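Local coordinates for protein precorrin-6Y C5,15-methyltransferase (PDB 3HM2) that probably transfers methyl groups from S-adenosylmethionine to a corrin precursor in adenosylcobalamin biosynthesis, this chain being one domain of the longer enzyme, at residues E42-R45 / Q49-A52. Residues are numbered along the deposited sequence; the frame is centred on the assembly and turned at random.
Sequences EWLR and QTTA
T50 OG1 faces L44 across the contact, 3.6 Å from L44 CD2, and is gripped by hydrogen bonds to two groups outside both segments: R77 NH1 and the carbonyl oxygen of T47, in the turn that joins them. R77 NH1 also bonds L44 O, so one guanidinium nitrogen ties the last turn of helix 38-44 to the start of strand 50-55. T50 chi1 of 59° sets OG1 between its own backbone N and carbonyl carbon, turned to the helix. No hydrogen bond passes directly between the two segments; what joins them directly is van der Waals contact, largely between apolar groups and the strand backbone. L44 reaches the strand with one methyl, CD2, which lies along the backbone 3.4 Å from T50 O and equally near A52 N, and 3.6 Å from A52 CB. Its first torsion, -77°, swings CG away from the carbonyl carbon and sends this branch toward the strand, while L44 also touches V74. The same CD2 sits in the plane of the W43 indole, at its edge. W43 brings the pyrrole side of its ring: CD1 stands 3.9 Å from A52 CB, and NE1 lies 4.0 Å from T50 CB, the two side chains crossing at a slant. NE1 is buried with no hydrogen-bonding partner in the model; T51 O, 3.9 Å from it, is too far for a bond. Outside the two segments, W43 also packs on P23 and on L21 of helix 9-21. T51 turns its side chain away from the helix, and its hydroxyl bonds that of T28 on strand 27-32. The contact lies within the beta-alpha-beta unit of strand 27-32, helix 38-44 and strand 50-55, its helix packed on the parallel part of the mixed sheet as in the Rossmann-like fold of S-adenosylmethionine-dependent methyltransferases.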
ATOM      1  N   GLU A  42     -27.259   1.363  -8.533  1.00 39.37           N
ATOM      2  CA  GLU A  42     -26.255   1.592  -9.565  1.00 39.68           C
ATOM      3  C   GLU A  42     -26.210   0.433 -10.557  1.00 39.46           C
ATOM      4  O   GLU A  42     -26.227   0.642 -11.770  1.00 39.31           O
ATOM      5  CB  GLU A  42     -24.876   1.798  -8.936  1.00 34.52           C
ATOM      6  CG  GLU A  42     -23.761   2.022  -9.944  1.00 49.64           C
ATOM      7  CD  GLU A  42     -24.128   3.045 -11.001  1.00 60.23           C
ATOM      8  OE1 GLU A  42     -24.625   4.130 -10.633  1.00 65.21           O
ATOM      9  OE2 GLU A  42     -23.920   2.765 -12.200  1.00 55.38           O
ATOM     10  N   TRP A  43     -26.154  -0.786 -10.033  1.00 38.57           N
ATOM     11  CA  TRP A  43     -26.320  -1.973 -10.847  1.00 34.25           C
ATOM     12  C   TRP A  43     -27.509  -1.737 -11.771  1.00 39.80           C
ATOM     13  O   TRP A  43     -27.427  -1.975 -12.964  1.00 34.44           O
ATOM     14  CB  TRP A  43     -26.549  -3.173  -9.910  1.00 43.55           C
ATOM     15  CG  TRP A  43     -27.151  -4.451 -10.532  1.00 57.75           C
ATOM     16  CD1 TRP A  43     -28.456  -4.645 -10.929  1.00 57.28           C
ATOM     17  CD2 TRP A  43     -26.478  -5.710 -10.767  1.00 65.45           C
ATOM     18  NE1 TRP A  43     -28.624  -5.925 -11.417  1.00 59.02           N
ATOM     19  CE2 TRP A  43     -27.430  -6.595 -11.330  1.00 68.17           C
ATOM     20  CE3 TRP A  43     -25.167  -6.166 -10.570  1.00 51.00           C
ATOM     21  CZ2 TRP A  43     -27.106  -7.906 -11.693  1.00 56.81           C
ATOM     22  CZ3 TRP A  43     -24.853  -7.466 -10.937  1.00 47.96           C
ATOM     23  CH2 TRP A  43     -25.815  -8.317 -11.489  1.00 53.57           C
ATOM     24  N   LEU A  44     -28.611  -1.237 -11.224  1.00 41.90           N
ATOM     25  CA  LEU A  44     -29.820  -1.033 -12.019  1.00 35.72           C
ATOM     26  C   LEU A  44     -29.650   0.158 -12.927  1.00 39.87           C
ATOM     27  O   LEU A  44     -30.068   0.130 -14.090  1.00 42.05           O
ATOM     28  CB  LEU A  44     -31.034  -0.791 -11.128  1.00 24.55           C
ATOM     29  CG  LEU A  44     -31.752  -1.907 -10.375  1.00 33.80           C
ATOM     30  CD1 LEU A  44     -33.098  -1.375  -9.984  1.00 30.90           C
ATOM     31  CD2 LEU A  44     -31.902  -3.235 -11.162  1.00 36.09           C
ATOM     32  N   ARG A  45     -29.037   1.207 -12.382  1.00 43.10           N
ATOM     33  CA  ARG A  45     -28.891   2.455 -13.102  1.00 46.62           C
ATOM     34  C   ARG A  45     -27.595   2.494 -13.895  1.00 52.59           C
ATOM     35  O   ARG A  45     -26.996   3.553 -14.048  1.00 68.97           O
ATOM     36  CB  ARG A  45     -28.941   3.647 -12.147  1.00 52.31           C
ATOM     37  CG  ARG A  45     -29.884   4.750 -12.622  1.00 61.82           C
ATOM     38  CD  ARG A  45     -29.181   6.098 -12.766  1.00 59.50           C
ATOM     39  NE  ARG A  45     -28.251   6.390 -11.675  1.00 60.25           N
ATOM     40  CZ  ARG A  45     -26.931   6.520 -11.817  1.00 68.25           C
ATOM     41  NH1 ARG A  45     -26.353   6.380 -13.007  1.00 61.65           N
ATOM     42  NH2 ARG A  45     -26.179   6.797 -10.760  1.00 68.76           N
ATOM     43  N   GLN A  49     -32.551  -3.163 -18.620  1.00 39.78           N
ATOM     44  CA  GLN A  49     -33.078  -4.523 -18.608  1.00 58.59           C
ATOM     45  C   GLN A  49     -32.423  -5.357 -17.513  1.00 67.39           C
ATOM     46  O   GLN A  49     -31.658  -6.280 -17.796  1.00 63.65           O
ATOM     47  CB  GLN A  49     -32.874  -5.189 -19.970  1.00 53.83           C
ATOM     48  CG  GLN A  49     -33.350  -4.353 -21.147  1.00 38.98           C
ATOM     49  CD  GLN A  49     -33.458  -5.158 -22.427  1.00 45.85           C
ATOM     50  OE1 GLN A  49     -32.682  -4.966 -23.363  1.00 60.73           O
ATOM     51  NE2 GLN A  49     -34.426  -6.066 -22.475  1.00 43.84           N
ATOM     52  N   THR A  50     -32.728  -5.028 -16.262  1.00 64.95           N
ATOM     53  CA  THR A  50     -32.214  -5.782 -15.124  1.00 60.34           C
ATOM     54  C   THR A  50     -33.097  -5.597 -13.896  1.00 54.29           C
ATOM     55  O   THR A  50     -33.706  -4.543 -13.709  1.00 59.89           O
ATOM     56  CB  THR A  50     -30.772  -5.364 -14.777  1.00 51.33           C
ATOM     57  OG1 THR A  50     -30.741  -3.967 -14.459  1.00 48.92           O
ATOM     58  CG2 THR A  50     -29.842  -5.634 -15.949  1.00 47.72           C
ATOM     59  N   THR A  51     -33.163  -6.628 -13.060  1.00 48.67           N
ATOM     60  CA  THR A  51     -33.806  -6.518 -11.756  1.00 51.42           C
ATOM     61  C   THR A  51     -32.824  -6.820 -10.630  1.00 47.74           C
ATOM     62  O   THR A  51     -32.024  -7.750 -10.723  1.00 41.82           O
ATOM     63  CB  THR A  51     -35.013  -7.468 -11.640  1.00 32.05           C
ATOM     64  OG1 THR A  51     -34.552  -8.805 -11.415  1.00 31.86           O
ATOM     65  CG2 THR A  51     -35.845  -7.429 -12.913  1.00 43.04           C
ATOM     66  N   ALA A  52     -32.891  -6.027  -9.564  1.00 29.62           N
ATOM     67  CA  ALA A  52     -32.042  -6.238  -8.398  1.00 25.38           C
ATOM     68  C   ALA A  52     -32.877  -6.555  -7.161  1.00 39.41           C
ATOM     69  O   ALA A  52     -34.017  -6.109  -7.038  1.00 42.48           O
ATOM     70  CB  ALA A  52     -31.166  -5.021  -8.152  1.00 26.69           C
TER